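Local coordinates for aminoacyl-tRNA synthetase-interacting multifunctional protein p43 (Plasmodium vivax, PDB 6IPA) that probably binds tRNA through its C-terminal EMAP II-like domain, as expected of a synthetase-interacting factor implicated in tRNA import, at residues 41-46 against 171-176; 57-60 against 66-69; 70-73 against 77-80; 155-158 against 164-167. One frame throughout, in Å; residues are numbered along the deposited sequence.

Contact 1: 41-46 against 171-176; sequences DDITRL and PHLLVK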
# COMPACT_ATOMS: atom_id res chain seq x y z
N ASP A 41 8.69 -5.57 15.10
CA ASP A 41 7.29 -5.00 15.21
C ASP A 41 7.38 -3.51 15.53
O ASP A 41 7.20 -3.08 16.66
CB ASP A 41 6.38 -5.75 16.22
CG ASP A 41 4.96 -5.10 16.37
OD1 ASP A 41 4.58 -4.27 15.51
OD2 ASP A 41 4.22 -5.42 17.37
N ASP A 42 7.69 -2.72 14.52
CA ASP A 42 7.90 -1.31 14.75
C ASP A 42 7.44 -0.65 13.47
O ASP A 42 8.05 -0.81 12.41
CB ASP A 42 9.38 -1.05 15.05
CG ASP A 42 9.75 0.42 15.08
OD1 ASP A 42 8.84 1.30 15.15
OD2 ASP A 42 10.97 0.68 15.02
N ILE A 43 6.34 0.07 13.56
CA ILE A 43 5.73 0.57 12.37
C ILE A 43 6.45 1.79 11.80
O ILE A 43 6.26 2.14 10.64
CB ILE A 43 4.23 0.81 12.58
CG1 ILE A 43 3.58 1.20 11.25
CG2 ILE A 43 3.99 1.88 13.63
CD1 ILE A 43 2.09 1.16 11.28
N THR A 44 7.32 2.41 12.59
CA THR A 44 8.10 3.56 12.10
C THR A 44 9.01 3.12 10.94
O THR A 44 9.49 3.93 10.16
CB THR A 44 8.90 4.18 13.24
OG1 THR A 44 9.85 3.23 13.73
CG2 THR A 44 7.97 4.61 14.38
N ARG A 45 9.21 1.81 10.83
CA ARG A 45 10.17 1.24 9.90
C ARG A 45 9.62 1.07 8.50
O ARG A 45 10.39 0.95 7.56
CB ARG A 45 10.69 -0.10 10.42
CG ARG A 45 11.65 0.05 11.57
CD ARG A 45 12.18 -1.26 12.13
NE ARG A 45 13.16 -1.80 11.22
CZ ARG A 45 13.76 -2.97 11.36
NH1 ARG A 45 13.51 -3.77 12.43
NH2 ARG A 45 14.63 -3.34 10.43
N LEU A 46 8.29 1.06 8.39
CA LEU A 46 7.61 1.10 7.11
C LEU A 46 7.50 2.51 6.61
O LEU A 46 7.07 3.38 7.32
CB LEU A 46 6.17 0.52 7.22
CG LEU A 46 6.02 -0.85 7.85
CD1 LEU A 46 4.60 -1.32 7.74
CD2 LEU A 46 6.97 -1.83 7.22
N PRO A 171 0.06 -8.66 11.11
CA PRO A 171 -1.09 -9.17 11.91
C PRO A 171 -1.79 -8.13 12.77
O PRO A 171 -2.89 -8.36 13.21
CB PRO A 171 -0.45 -10.23 12.81
CG PRO A 171 0.85 -10.57 12.15
CD PRO A 171 1.33 -9.27 11.54
N HIS A 172 -1.15 -7.00 13.02
CA HIS A 172 -1.73 -5.95 13.79
C HIS A 172 -2.28 -4.85 12.91
O HIS A 172 -2.79 -3.87 13.42
CB HIS A 172 -0.65 -5.36 14.70
CG HIS A 172 0.02 -6.36 15.58
ND1 HIS A 172 -0.64 -7.05 16.57
CD2 HIS A 172 1.31 -6.80 15.61
CE1 HIS A 172 0.20 -7.87 17.17
NE2 HIS A 172 1.39 -7.75 16.60
N LEU A 173 -2.15 -5.00 11.58
CA LEU A 173 -2.76 -4.05 10.61
C LEU A 173 -4.22 -4.39 10.17
O LEU A 173 -4.45 -5.30 9.33
CB LEU A 173 -1.87 -3.94 9.36
CG LEU A 173 -0.44 -3.40 9.53
CD1 LEU A 173 0.23 -3.34 8.18
CD2 LEU A 173 -0.40 -2.04 10.14
N LEU A 174 -5.19 -3.62 10.68
CA LEU A 174 -6.62 -3.91 10.52
C LEU A 174 -7.41 -2.69 10.09
O LEU A 174 -7.01 -1.54 10.35
CB LEU A 174 -7.23 -4.41 11.85
CG LEU A 174 -6.61 -5.68 12.49
CD1 LEU A 174 -7.30 -5.96 13.82
CD2 LEU A 174 -6.70 -6.91 11.57
N VAL A 175 -8.54 -2.93 9.42
CA VAL A 175 -9.52 -1.86 9.30
C VAL A 175 -10.56 -2.12 10.37
O VAL A 175 -11.07 -3.24 10.45
CB VAL A 175 -10.15 -1.73 7.88
CG1 VAL A 175 -9.07 -1.60 6.83
CG2 VAL A 175 -11.00 -2.92 7.55
N LYS A 176 -10.79 -1.12 11.22
CA LYS A 176 -11.82 -1.20 12.24
C LYS A 176 -12.73 -0.00 12.05
O LYS A 176 -12.24 1.13 11.96
CB LYS A 176 -11.21 -1.22 13.65
CG LYS A 176 -10.34 -2.45 13.88
CD LYS A 176 -9.78 -2.61 15.30
CE LYS A 176 -8.51 -1.81 15.57
NZ LYS A 176 -7.83 -2.15 16.88

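Contact 2: 57-60 against 66-69; sequences EIHP and YCLK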
# COMPACT_ATOMS: atom_id res chain seq x y z
N GLU A 57 -2.47 -1.95 -16.60
CA GLU A 57 -2.19 -2.81 -17.74
C GLU A 57 -2.24 -4.23 -17.18
O GLU A 57 -2.09 -4.40 -15.97
CB GLU A 57 -0.83 -2.44 -18.35
CG GLU A 57 -0.11 -3.58 -19.05
CD GLU A 57 0.79 -3.12 -20.19
OE1 GLU A 57 1.04 -1.89 -20.30
OE2 GLU A 57 1.19 -4.01 -21.00
N ILE A 58 -2.53 -5.24 -18.02
CA ILE A 58 -2.53 -6.66 -17.60
C ILE A 58 -1.15 -7.20 -17.90
O ILE A 58 -0.43 -6.64 -18.72
CB ILE A 58 -3.67 -7.49 -18.27
CG1 ILE A 58 -5.00 -7.19 -17.59
CG2 ILE A 58 -3.46 -9.01 -18.17
CD1 ILE A 58 -6.22 -7.49 -18.43
N HIS A 59 -0.77 -8.25 -17.19
CA HIS A 59 0.58 -8.79 -17.24
C HIS A 59 0.55 -9.90 -18.30
O HIS A 59 -0.29 -10.80 -18.20
CB HIS A 59 0.95 -9.31 -15.83
CG HIS A 59 2.42 -9.59 -15.61
ND1 HIS A 59 3.19 -10.28 -16.52
CD2 HIS A 59 3.23 -9.32 -14.56
CE1 HIS A 59 4.42 -10.39 -16.05
NE2 HIS A 59 4.47 -9.82 -14.86
N PRO A 60 1.44 -9.83 -19.33
CA PRO A 60 1.41 -10.85 -20.37
C PRO A 60 1.51 -12.26 -19.81
O PRO A 60 0.65 -13.08 -20.10
CB PRO A 60 2.63 -10.53 -21.24
CG PRO A 60 2.80 -9.06 -21.09
CD PRO A 60 2.38 -8.74 -19.68
N TYR A 66 -2.21 -7.34 -12.38
CA TYR A 66 -2.16 -6.10 -13.15
C TYR A 66 -0.75 -5.52 -13.01
O TYR A 66 -0.10 -5.74 -12.00
CB TYR A 66 -3.17 -5.07 -12.64
CG TYR A 66 -4.62 -5.32 -13.03
CD1 TYR A 66 -5.02 -5.40 -14.38
CD2 TYR A 66 -5.60 -5.42 -12.05
CE1 TYR A 66 -6.35 -5.60 -14.71
CE2 TYR A 66 -6.92 -5.61 -12.36
CZ TYR A 66 -7.31 -5.71 -13.69
OH TYR A 66 -8.66 -5.91 -13.95
N CYS A 67 -0.28 -4.82 -14.04
CA CYS A 67 0.94 -4.01 -14.01
C CYS A 67 0.58 -2.54 -13.87
O CYS A 67 0.09 -1.95 -14.85
CB CYS A 67 1.72 -4.18 -15.32
SG CYS A 67 2.75 -5.67 -15.42
N LEU A 68 0.84 -1.94 -12.69
CA LEU A 68 0.46 -0.54 -12.41
C LEU A 68 1.58 0.42 -12.54
O LEU A 68 2.71 0.10 -12.26
CB LEU A 68 -0.09 -0.37 -11.00
CG LEU A 68 -1.48 -0.93 -10.79
CD1 LEU A 68 -1.54 -2.44 -11.09
CD2 LEU A 68 -1.95 -0.57 -9.38
N LYS A 69 1.23 1.64 -12.94
CA LYS A 69 2.19 2.74 -12.99
C LYS A 69 1.69 3.76 -11.98
O LYS A 69 0.57 4.24 -12.07
CB LYS A 69 2.31 3.33 -14.41
CG LYS A 69 3.00 2.38 -15.38
CD LYS A 69 3.15 3.01 -16.76
CE LYS A 69 3.68 2.01 -17.79
NZ LYS A 69 5.12 1.72 -17.52

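Contact 3: 70-73 against 77-80; sequences INVG and SRDI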
# COMPACT_ATOMS: atom_id res chain seq x y z
N ILE A 70 2.51 4.05 -10.98
CA ILE A 70 2.02 4.81 -9.86
C ILE A 70 2.99 5.93 -9.51
O ILE A 70 4.16 5.70 -9.32
CB ILE A 70 1.74 3.91 -8.65
CG1 ILE A 70 1.02 2.61 -9.06
CG2 ILE A 70 0.86 4.68 -7.69
CD1 ILE A 70 0.43 1.85 -7.88
N ASN A 71 2.49 7.15 -9.53
CA ASN A 71 3.29 8.34 -9.23
C ASN A 71 3.29 8.48 -7.72
O ASN A 71 2.21 8.67 -7.10
CB ASN A 71 2.61 9.56 -9.85
CG ASN A 71 3.18 10.84 -9.36
OD1 ASN A 71 4.10 10.88 -8.52
ND2 ASN A 71 2.61 11.93 -9.85
N VAL A 72 4.47 8.34 -7.12
CA VAL A 72 4.59 8.41 -5.67
C VAL A 72 5.50 9.59 -5.28
O VAL A 72 6.08 9.62 -4.21
CB VAL A 72 5.12 7.12 -5.05
CG1 VAL A 72 4.09 6.04 -5.01
CG2 VAL A 72 6.30 6.63 -5.82
N GLY A 73 5.61 10.58 -6.16
CA GLY A 73 6.24 11.83 -5.84
C GLY A 73 7.64 11.85 -6.33
O GLY A 73 8.31 12.83 -6.14
N SER A 77 7.48 7.81 -12.41
CA SER A 77 6.42 7.07 -11.77
C SER A 77 6.88 5.60 -11.67
O SER A 77 7.62 5.12 -12.51
CB SER A 77 5.14 7.23 -12.57
OG SER A 77 4.07 6.49 -11.99
N ARG A 78 6.49 4.91 -10.61
CA ARG A 78 7.01 3.55 -10.42
C ARG A 78 6.14 2.54 -11.11
O ARG A 78 5.00 2.81 -11.40
CB ARG A 78 7.04 3.17 -8.93
CG ARG A 78 8.19 3.71 -8.11
CD ARG A 78 8.22 3.01 -6.73
NE ARG A 78 9.06 3.74 -5.78
CZ ARG A 78 9.37 3.35 -4.53
NH1 ARG A 78 8.95 2.21 -4.02
NH2 ARG A 78 10.13 4.14 -3.78
N ASP A 79 6.72 1.37 -11.33
CA ASP A 79 6.06 0.19 -11.85
C ASP A 79 5.84 -0.74 -10.68
O ASP A 79 6.80 -1.19 -10.07
CB ASP A 79 6.95 -0.51 -12.87
CG ASP A 79 7.04 0.25 -14.21
OD1 ASP A 79 5.97 0.49 -14.86
OD2 ASP A 79 8.18 0.57 -14.63
N ILE A 80 4.59 -1.02 -10.38
CA ILE A 80 4.21 -1.90 -9.29
C ILE A 80 3.21 -2.92 -9.85
O ILE A 80 2.19 -2.54 -10.43
CB ILE A 80 3.55 -1.09 -8.13
CG1 ILE A 80 4.57 -0.20 -7.39
CG2 ILE A 80 2.88 -1.99 -7.10
CD1 ILE A 80 3.95 0.91 -6.53

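Contact 4: 155-158 against 164-167; sequences KTLS and NPFF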
# COMPACT_ATOMS: atom_id res chain seq x y z
N LYS A 155 15.58 2.75 4.96
CA LYS A 155 16.01 2.93 3.58
C LYS A 155 15.49 1.77 2.74
O LYS A 155 14.88 1.99 1.70
CB LYS A 155 17.55 3.05 3.47
CG LYS A 155 18.08 3.75 2.21
CD LYS A 155 17.52 5.16 2.12
CE LYS A 155 17.51 5.72 0.70
NZ LYS A 155 17.07 7.17 0.72
N THR A 156 15.72 0.54 3.20
CA THR A 156 15.26 -0.59 2.48
C THR A 156 14.98 -1.79 3.34
O THR A 156 15.78 -2.12 4.23
CB THR A 156 16.32 -0.98 1.45
OG1 THR A 156 16.71 0.18 0.70
CG2 THR A 156 15.75 -1.95 0.52
N LEU A 157 13.87 -2.48 3.04
CA LEU A 157 13.45 -3.64 3.77
C LEU A 157 14.06 -4.86 3.17
O LEU A 157 14.40 -4.88 2.01
CB LEU A 157 11.95 -3.77 3.75
CG LEU A 157 11.17 -2.60 4.33
CD1 LEU A 157 9.68 -2.79 4.04
CD2 LEU A 157 11.37 -2.43 5.84
N SER A 158 14.22 -5.88 3.99
CA SER A 158 14.85 -7.17 3.61
C SER A 158 14.14 -7.90 2.46
O SER A 158 12.98 -7.63 2.18
CB SER A 158 14.88 -8.05 4.89
OG SER A 158 15.28 -9.41 4.68
N ASN A 164 11.73 -9.04 7.56
CA ASN A 164 11.09 -7.84 7.04
C ASN A 164 10.02 -7.43 8.03
O ASN A 164 9.02 -8.14 8.20
CB ASN A 164 10.48 -8.14 5.66
CG ASN A 164 9.79 -6.93 5.03
OD1 ASN A 164 9.30 -6.03 5.72
ND2 ASN A 164 9.77 -6.91 3.71
N PRO A 165 10.21 -6.28 8.70
CA PRO A 165 9.23 -5.77 9.62
C PRO A 165 7.80 -5.94 9.16
O PRO A 165 6.95 -6.38 9.95
CB PRO A 165 9.59 -4.31 9.70
CG PRO A 165 11.07 -4.33 9.64
CD PRO A 165 11.41 -5.42 8.68
N PHE A 166 7.52 -5.62 7.90
CA PHE A 166 6.15 -5.66 7.42
C PHE A 166 5.33 -6.91 7.84
O PHE A 166 4.21 -6.77 8.34
CB PHE A 166 6.06 -5.49 5.91
CG PHE A 166 4.63 -5.55 5.43
CD1 PHE A 166 3.84 -4.43 5.45
CD2 PHE A 166 4.07 -6.77 5.07
CE1 PHE A 166 2.52 -4.50 5.06
CE2 PHE A 166 2.76 -6.84 4.68
CZ PHE A 166 1.97 -5.71 4.70
N PHE A 167 5.91 -8.09 7.66
CA PHE A 167 5.19 -9.35 7.91
C PHE A 167 5.02 -9.64 9.39
O PHE A 167 4.17 -10.46 9.77
CB PHE A 167 5.88 -10.55 7.25
CG PHE A 167 6.11 -10.38 5.79
CD1 PHE A 167 5.11 -10.69 4.89
CD2 PHE A 167 7.30 -9.85 5.32
CE1 PHE A 167 5.30 -10.50 3.53
CE2 PHE A 167 7.50 -9.66 3.95
CZ PHE A 167 6.50 -9.99 3.06

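Contact 1: 41-46 against 171-176
Ile43 and Leu173 form the closer-packed part of this contact, and they do so only through methyl groups at the ends of their side chains: Ile43 CD1 lies 4.2 Å from Leu173 CD2. Leu173 does not aim its CB at the 41-46 segment, but the end of its side chain comes nearer, with CD2 as the touching branch. Leu46 flanks the pair more distantly, with CD1 4.8 Å from Leu173 CD1.

Asp41 and His172 make the looser, partly exposed side. Asp41 OD2 stands 3.7 Å from His172 CD2 and equally far from NE2, too distant to be a bond, and reaches the imidazole obliquely although the carboxylate and ring planes are only 12° apart. The carboxylate is held from elsewhere, OD1 by the hydroxyl of Tyr182 and OD2 by a salt bridge to Lys183.

The segment 41-46 has its own internal brace. Asp42 OD1 takes Thr44 N at 3.2 Å in an Asx turn and also Thr44 OG1 at 2.6 Å, both from one face of the carboxylate, at the start of the short 3-10 turn.

Tyr182 of strand 179-182 touches both Ile43 and Leu173, and Ile203 of strand 201-203 adds to the cover on Leu173. Phe166 and Ile169 of helix 165-169 pack on Leu46, so the incoming N-terminal chain lies against that helix and against strand 173-176, which is flanked in its sheet by 179-182 and 201-203.

Contact 2: 57-60 against 66-69
Glu57 and Cys67 are an antiparallel hydrogen-bonded pair, and their two backbone bonds are unequal. Cys67 N reaches Glu57 O at 2.7 Å with an angle of 156°, whereas Glu57 N reaches Cys67 O at 3.1 Å and a more bent 137°. The two side chains rise from the same face of the sheet, where Glu57 CG comes within 4.2 Å of Cys67 CB.

Ile58 and Tyr66, the next pair and a non-hydrogen-bonded one, diverge at their CB atoms yet still meet farther out. Ile58 CG1 comes obliquely to the phenol at 3.6 Å from Tyr66 CE1. The same ring has Glu57 O at its edge and in its plane, 3.5 Å from Tyr66 CD1. On the cysteine side, Cys67 SG also approaches its ring, the imidazole, at a slant and lies 3.8 Å from His59 CD2. His59 carries its ring to the sulfur because CG is turned away from its backbone N (chi1 -165°).

A second shell fixes these rings. Leu109 O receives a hydrogen bond from His59 NE2, and Tyr66 OH is bonded to Lys88 O, while Arg112 of strand 112-114 packs over Glu57, His59 and Cys67.

The whole is the end of a beta hairpin, strands 48-58 and 66-71, whose connecting loop starts beyond Ile58. Such a meander of antiparallel strands opens the OB-fold barrel, the architecture expected of this putative tRNA-binding domain.

Contact 3: 70-73 against 77-80
Ile70 and Arg78 face each other as an antiparallel hydrogen-bonded pair with two bonds of 2.8 Å, one from Ile70 N to Arg78 O lying in the carbonyl plane (162° at the hydrogen), the other from Arg78 N to Ile70 O with its donor tilted from that plane.

Toward the sheet interior, Ile70 CD1 meets Ile80 CD1 at 3.9 Å, the two chains crossing at about a right angle. Nearer the turn, Val72 lays CG2 across the outstretched arginine, 4.0 Å from Arg78 NE; that methyl lies between the valine's own backbone N and carbonyl carbon, a crowded position. Beyond the valine, the guanidinium is engaged by Glu74 in a salt bridge and by the carbonyls of Ala102 and His115.

Asn71 starts the reversal with an Asx turn: its OD1 accepts from Gly73 N at 2.8 Å, nearly along the C=O axis, and Gly73 has the positive phi (98°) that suits a residue without a side chain.

Two chemistries thus project from one face: Ile70 packs with Val53 and Val98, while its partner Arg78 runs past Val72 to polar groups. Paired with one acid and also bonded to two carbonyls, the guanidinium is probably held in a fixed extended pose.

Contact 4: 155-158 against 164-167
Ser158 and Asn164 bring the two backbones nearest, 5.1 Å between their CA atoms, where an irregular run of chain, 155-158, passes the start of helix 165-169; between these segments the contact is made by side-chain packing.

Leu157 carries most of it by crossing the amide of Asn164 obliquely. Leu157 CD1 lies 3.7 Å from Asn164 OD1, and on the other branch of the amide Leu157 CB is 3.8 Å from Asn164 ND2. The other methyl of the leucine reaches the proline that follows the cap, with Leu157 CD2 at 4.1 Å from Pro165 CD.

Asn164 is the N-cap of the helix. With CG turned fully away from its backbone N (chi1 -180°), OD1 comes back over the first turn and accepts from Phe166 N at 2.8 Å (141°), the donor being tilted from the carbonyl plane. Its backbone takes part as well, since Phe167 N binds Asn164 O at 3.2 Å. Leucine carbon against the cap amide therefore shields a short polar bond within a buried site. Ser158 packs alongside through its CB, and its OG is bonded to Asp160 O in the intervening loop.

Outside the two segments, Leu157 shares a backbone bond with Asn103, and Arg45 covers Pro165. The contact thus closes the long loop after strand 143-144 onto helix 165-169, just ahead of strand 173-176.

How the contacts relate
Contacts 2 and 3 belong to one antiparallel sheet and share strand 66-71, pairing its two ends with different neighbours; Lys69 and Asp79 join them by a salt bridge. Both rely on backbone hydrogen bonds, contact 3 with buried isoleucines and contact 2 with two buried rings beside a partly exposed cysteine and exposed Glu57 and Ile58. Contacts 1 and 4 lie elsewhere, their centres about 12 Å apart, and hold helix 165-169 and the strand after it through side chains; Leu173 packs on Phe166. Contact 4 is buried and contact 1 only partly so. Contacts 1 and 2, about 27 Å apart between centres, lie on opposite sides of the chain's centre.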